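Local coordinates for aminotransferase class I and II (Streptococcus suis 89/1591, PDB 3OP7), which probably transfers amino groups between amino acids and keto acids, using pyridoxal 5'-phosphate bound covalently to a lysine as its cofactor, at residues 7-12 with 333-338; 110-115 with 339-344. One frame throughout, in Å; residues are numbered along the deposited sequence.

Interaction 1: residues 7-12 with 333-338; sequences FGVEEW and LLVPGN
Trp12, on the first turn and a half of the N-terminal helix 8-16, lays its indole against Leu333, Val335 and Pro336, where the chain enters the edge strand 335-336 of the small antiparallel sheet. This is the fold-type I aminotransferase layout, in which an N-terminal helix packs on the small domain. CG of Trp12 lies anti to the backbone N (chi1 171°), carrying that atom off the helix toward 333-338, and the ring is turned so that one face meets the proline. Pro336 CD sits over that face, 3.6 Å from the centroid of the six-membered ring and 16° off its normal, a CH-pi contact made by the two side chains reaching tip to tip. The pyrrole side of the indole does polar work: NE1 of Trp12 donates to the carbonyl O of Leu334 at 2.8 Å. That bond is bent, with an N-H...O angle of 130° and the oxygen tilted out of the ring plane, although the donor lies in the plane of the carbonyl. It gives the buried indole N-H a partner and helps to fix the ring's rotation over the proline. The side chains of Leu333 and Val335 run antiparallel to the indole as they pass it. CD1 of Leu333 approaches NE1 of Trp12 obliquely at 3.7 Å, while CG2 of Val335 meets the indole at CD1. Glu320 and Leu324 of helix 319-330 also touch Trp12, and on the other flank of the helix Glu10 OE1 accepts a bond from Asp249 N of the second subunit. One turn before the indole, Val9 adds a looser apolar touch, its CG2 standing 4.3 Å from Val335 CG1.

Interaction 2: residues 110-115 with 339-344; sequences SLYPTY and RFERDG
Tyr112 and Glu341 meet through one hydrogen bond, donated by Tyr112 OH to Glu341 OE1 at a very short 2.5 Å. The carboxylate oxygen sits at the ring edge, near the plane of the phenol, yet the two side chains cross at about a right angle and their flat groups are turned 82° apart. Beyond CG the Glu341 chain is extended, which lets OE1 reach the hydroxyl. Its CB also lies 3.3 Å from Tyr112 OH, so the hydroxyl meets the base of the side chain as well as its carboxylate. Beside this pair, Pro113 packs on Arg342: CD of the proline stands 3.6 Å from CZ of the arginine, over the centre of one guanidinium face. CG of Arg342, set beside the backbone N (chi1 -70°), lies 3.8 Å from Pro113 CG, and the chain bends at chi2 beyond it. On the neighbouring backbone, Phe340 O approaches Pro113 CG to 3.2 Å, while CB of Phe340 meets CB of Pro113 at 4.1 Å.

The second shell holds these groups in place. Arg342 NH2 bonds to Gln133 OE1 and to Ile134 O on strand 128-135, setting the guanidinium against the proline, and Tyr119 meets the Tyr112 ring edge-to-face. The peptide bond before Pro113 is cis, turning the chain as it leaves strand 107-112. Pro113 O and Thr114 OG1 both bond to the side chain of Asn164. The arrangement is an interdomain junction of a fold-type I PLP enzyme, joining the end of a strand in the large-domain sheet to a small-domain loop.

In the fold
The two segments 333-338 and 339-344 run on without a break, so one piece of the small domain serves both contacts: interaction 1 uses it against the N-terminal helix, interaction 2 against the end of strand 107-112 in the large sheet. Both are mainly buried, but Glu341 gives interaction 2 an exposed margin. Their chemistry differs accordingly: aromatic and aliphatic packing with one indole N-H bond in the first, a phenol-carboxylate bond and a proline CH2 packed over a guanidinium face in the second. Their centres lie 11 Å apart, and they touch directly. Arg339 NH1 forms a salt bridge with Glu11 OE1 at 2.6 Å, while Phe340 CE2 packs 3.6 Å from Val9 CG2.

Interaction 1: residues 7-12 with 333-338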
# COMPACT_ATOMS: atom_id res chain seq x y z
N PHE A 7 -0.01 0.53 15.91
CA PHE A 7 0.92 -0.54 15.59
C PHE A 7 2.12 -0.36 16.54
O PHE A 7 2.82 0.63 16.49
CB PHE A 7 1.29 -0.45 14.09
CG PHE A 7 1.78 -1.74 13.48
CD1 PHE A 7 3.02 -2.29 13.88
CD2 PHE A 7 1.04 -2.39 12.49
CE1 PHE A 7 3.49 -3.46 13.31
CE2 PHE A 7 1.49 -3.55 11.91
CZ PHE A 7 2.74 -4.09 12.30
N GLY A 8 2.28 -1.31 17.48
CA GLY A 8 3.14 -1.11 18.62
C GLY A 8 4.60 -0.91 18.31
O GLY A 8 5.23 -0.00 18.86
N VAL A 9 5.17 -1.78 17.49
CA VAL A 9 6.60 -1.62 17.11
C VAL A 9 6.79 -0.28 16.40
O VAL A 9 7.72 0.46 16.67
CB VAL A 9 7.04 -2.77 16.25
CG1 VAL A 9 8.43 -2.46 15.62
CG2 VAL A 9 6.99 -4.08 17.07
N GLU A 10 5.85 0.05 15.51
CA GLU A 10 5.90 1.32 14.77
C GLU A 10 5.94 2.58 15.66
O GLU A 10 6.75 3.51 15.47
CB GLU A 10 4.68 1.41 13.79
CG GLU A 10 4.70 2.63 12.92
CD GLU A 10 3.51 2.68 11.90
OE1 GLU A 10 2.64 1.80 11.97
OE2 GLU A 10 3.50 3.61 11.07
N GLU A 11 5.06 2.63 16.66
CA GLU A 11 4.98 3.77 17.54
C GLU A 11 6.34 3.91 18.29
O GLU A 11 6.88 5.00 18.42
CB GLU A 11 3.83 3.57 18.54
CG GLU A 11 3.49 4.82 19.39
CD GLU A 11 4.37 4.97 20.65
OE1 GLU A 11 4.90 3.95 21.14
OE2 GLU A 11 4.53 6.13 21.15
N TRP A 12 6.86 2.78 18.76
CA TRP A 12 8.17 2.79 19.45
C TRP A 12 9.26 3.35 18.53
O TRP A 12 9.97 4.27 18.93
CB TRP A 12 8.54 1.38 19.88
CG TRP A 12 9.94 1.26 20.39
CD1 TRP A 12 11.01 0.78 19.71
CD2 TRP A 12 10.38 1.56 21.71
NE1 TRP A 12 12.14 0.81 20.53
CE2 TRP A 12 11.77 1.29 21.76
CE3 TRP A 12 9.76 2.10 22.84
CZ2 TRP A 12 12.53 1.50 22.92
CZ3 TRP A 12 10.50 2.30 23.99
CH2 TRP A 12 11.88 2.02 24.02
N LEU A 333 19.54 0.97 20.67
CA LEU A 333 18.09 0.80 20.45
C LEU A 333 17.75 -0.66 20.24
O LEU A 333 18.34 -1.33 19.39
CB LEU A 333 17.60 1.63 19.27
CG LEU A 333 16.07 1.67 19.07
CD1 LEU A 333 15.39 2.49 20.19
CD2 LEU A 333 15.71 2.22 17.70
N LEU A 334 16.80 -1.13 21.07
CA LEU A 334 16.19 -2.44 20.98
C LEU A 334 14.69 -2.18 20.89
O LEU A 334 14.26 -1.01 21.01
CB LEU A 334 16.49 -3.24 22.27
CG LEU A 334 17.94 -3.68 22.49
CD1 LEU A 334 18.16 -4.13 23.94
CD2 LEU A 334 18.25 -4.81 21.55
N VAL A 335 13.90 -3.24 20.71
CA VAL A 335 12.43 -3.13 20.86
C VAL A 335 12.03 -3.92 22.10
O VAL A 335 12.31 -5.11 22.18
CB VAL A 335 11.65 -3.58 19.64
CG1 VAL A 335 10.11 -3.33 19.87
CG2 VAL A 335 12.17 -2.83 18.39
N PRO A 336 11.41 -3.25 23.09
CA PRO A 336 11.12 -3.98 24.32
C PRO A 336 9.97 -4.95 24.17
O PRO A 336 9.05 -4.71 23.35
CB PRO A 336 10.74 -2.88 25.32
CG PRO A 336 10.21 -1.78 24.49
CD PRO A 336 11.00 -1.84 23.19
N GLY A 337 10.01 -6.02 24.97
CA GLY A 337 9.12 -7.16 24.81
C GLY A 337 7.64 -6.89 25.04
O GLY A 337 6.81 -7.59 24.48
N ASN A 338 7.32 -5.90 25.87
CA ASN A 338 5.92 -5.50 26.09
C ASN A 338 5.24 -5.05 24.82
O ASN A 338 4.01 -5.09 24.74
CB ASN A 338 5.84 -4.39 27.15
CG ASN A 338 6.56 -3.14 26.70
OD1 ASN A 338 7.75 -3.21 26.42
ND2 ASN A 338 5.86 -2.02 26.62

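Interaction 2: residues 110-115 with 339-344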
# COMPACT_ATOMS: atom_id res chain seq x y z
N SER A 110 -5.04 -16.67 15.30
CA SER A 110 -3.72 -16.13 14.98
C SER A 110 -2.71 -16.57 15.96
O SER A 110 -2.96 -16.53 17.17
CB SER A 110 -3.75 -14.61 14.97
OG SER A 110 -2.44 -14.10 14.68
N LEU A 111 -1.57 -17.02 15.43
CA LEU A 111 -0.35 -17.17 16.21
C LEU A 111 -0.15 -15.90 17.04
O LEU A 111 -0.49 -14.80 16.60
CB LEU A 111 0.84 -17.38 15.26
CG LEU A 111 2.18 -17.81 15.84
CD1 LEU A 111 2.06 -19.17 16.51
CD2 LEU A 111 3.27 -17.75 14.72
N TYR A 112 0.40 -16.04 18.26
CA TYR A 112 0.47 -14.90 19.15
C TYR A 112 1.53 -15.10 20.22
O TYR A 112 1.62 -16.19 20.83
CB TYR A 112 -0.88 -14.62 19.83
CG TYR A 112 -0.89 -13.30 20.55
CD1 TYR A 112 -1.12 -12.12 19.84
CD2 TYR A 112 -0.61 -13.21 21.91
CE1 TYR A 112 -1.10 -10.89 20.45
CE2 TYR A 112 -0.61 -11.95 22.55
CZ TYR A 112 -0.84 -10.80 21.80
OH TYR A 112 -0.85 -9.53 22.36
N PRO A 113 2.38 -14.07 20.43
CA PRO A 113 2.60 -12.89 19.64
C PRO A 113 3.12 -13.23 18.28
O PRO A 113 3.69 -14.29 18.07
CB PRO A 113 3.75 -12.15 20.37
CG PRO A 113 4.05 -12.84 21.47
CD PRO A 113 3.20 -14.05 21.65
N THR A 114 2.87 -12.35 17.34
CA THR A 114 3.37 -12.51 16.01
C THR A 114 3.33 -11.13 15.36
O THR A 114 3.06 -10.14 16.03
CB THR A 114 2.47 -13.48 15.17
OG1 THR A 114 3.13 -13.73 13.94
CG2 THR A 114 1.05 -12.90 14.88
N TYR A 115 3.57 -11.04 14.07
CA TYR A 115 3.46 -9.74 13.37
C TYR A 115 2.06 -9.13 13.49
O TYR A 115 1.05 -9.80 13.22
CB TYR A 115 3.86 -9.92 11.91
CG TYR A 115 4.29 -8.62 11.26
CD1 TYR A 115 5.43 -7.99 11.69
CD2 TYR A 115 3.58 -8.06 10.23
CE1 TYR A 115 5.85 -6.81 11.12
CE2 TYR A 115 4.01 -6.92 9.64
CZ TYR A 115 5.14 -6.26 10.10
OH TYR A 115 5.59 -5.06 9.53
N ARG A 339 6.00 -4.61 23.82
CA ARG A 339 5.42 -4.25 22.51
C ARG A 339 4.92 -5.48 21.73
O ARG A 339 4.21 -5.32 20.71
CB ARG A 339 6.42 -3.45 21.66
CG ARG A 339 6.91 -2.13 22.29
CD ARG A 339 5.76 -1.18 22.51
NE ARG A 339 6.07 0.10 23.14
CZ ARG A 339 5.73 1.29 22.66
NH1 ARG A 339 5.10 1.40 21.47
NH2 ARG A 339 5.99 2.38 23.36
N PHE A 340 5.29 -6.67 22.20
CA PHE A 340 4.79 -7.97 21.73
C PHE A 340 3.97 -8.72 22.83
O PHE A 340 3.74 -9.93 22.74
CB PHE A 340 5.98 -8.85 21.26
CG PHE A 340 6.96 -8.12 20.38
CD1 PHE A 340 8.03 -7.43 20.93
CD2 PHE A 340 6.81 -8.11 18.99
CE1 PHE A 340 8.93 -6.74 20.11
CE2 PHE A 340 7.70 -7.41 18.18
CZ PHE A 340 8.77 -6.73 18.74
N GLU A 341 3.52 -7.99 23.86
CA GLU A 341 2.86 -8.55 25.02
C GLU A 341 3.62 -9.72 25.65
O GLU A 341 3.02 -10.63 26.22
CB GLU A 341 1.38 -8.90 24.76
CG GLU A 341 0.53 -8.84 26.08
CD GLU A 341 -0.96 -9.22 25.92
OE1 GLU A 341 -1.40 -9.47 24.78
OE2 GLU A 341 -1.67 -9.28 26.96
N ARG A 342 4.95 -9.66 25.62
CA ARG A 342 5.79 -10.57 26.41
C ARG A 342 6.91 -9.79 27.05
O ARG A 342 8.04 -9.73 26.52
CB ARG A 342 6.40 -11.66 25.53
CG ARG A 342 5.41 -12.70 25.01
CD ARG A 342 5.08 -13.78 26.08
NE ARG A 342 4.41 -14.96 25.49
CZ ARG A 342 3.13 -15.00 25.12
NH1 ARG A 342 2.38 -13.90 25.28
NH2 ARG A 342 2.60 -16.14 24.60
N ASP A 343 6.63 -9.18 28.20
CA ASP A 343 7.63 -8.39 28.91
C ASP A 343 8.68 -9.37 29.49
O ASP A 343 8.44 -10.56 29.59
CB ASP A 343 6.94 -7.53 29.99
CG ASP A 343 7.71 -6.24 30.34
OD1 ASP A 343 8.91 -6.15 30.02
OD2 ASP A 343 7.10 -5.34 30.98
N GLY A 344 9.85 -8.86 29.86
CA GLY A 344 10.96 -9.70 30.29
C GLY A 344 11.91 -10.06 29.16
O GLY A 344 12.94 -10.70 29.43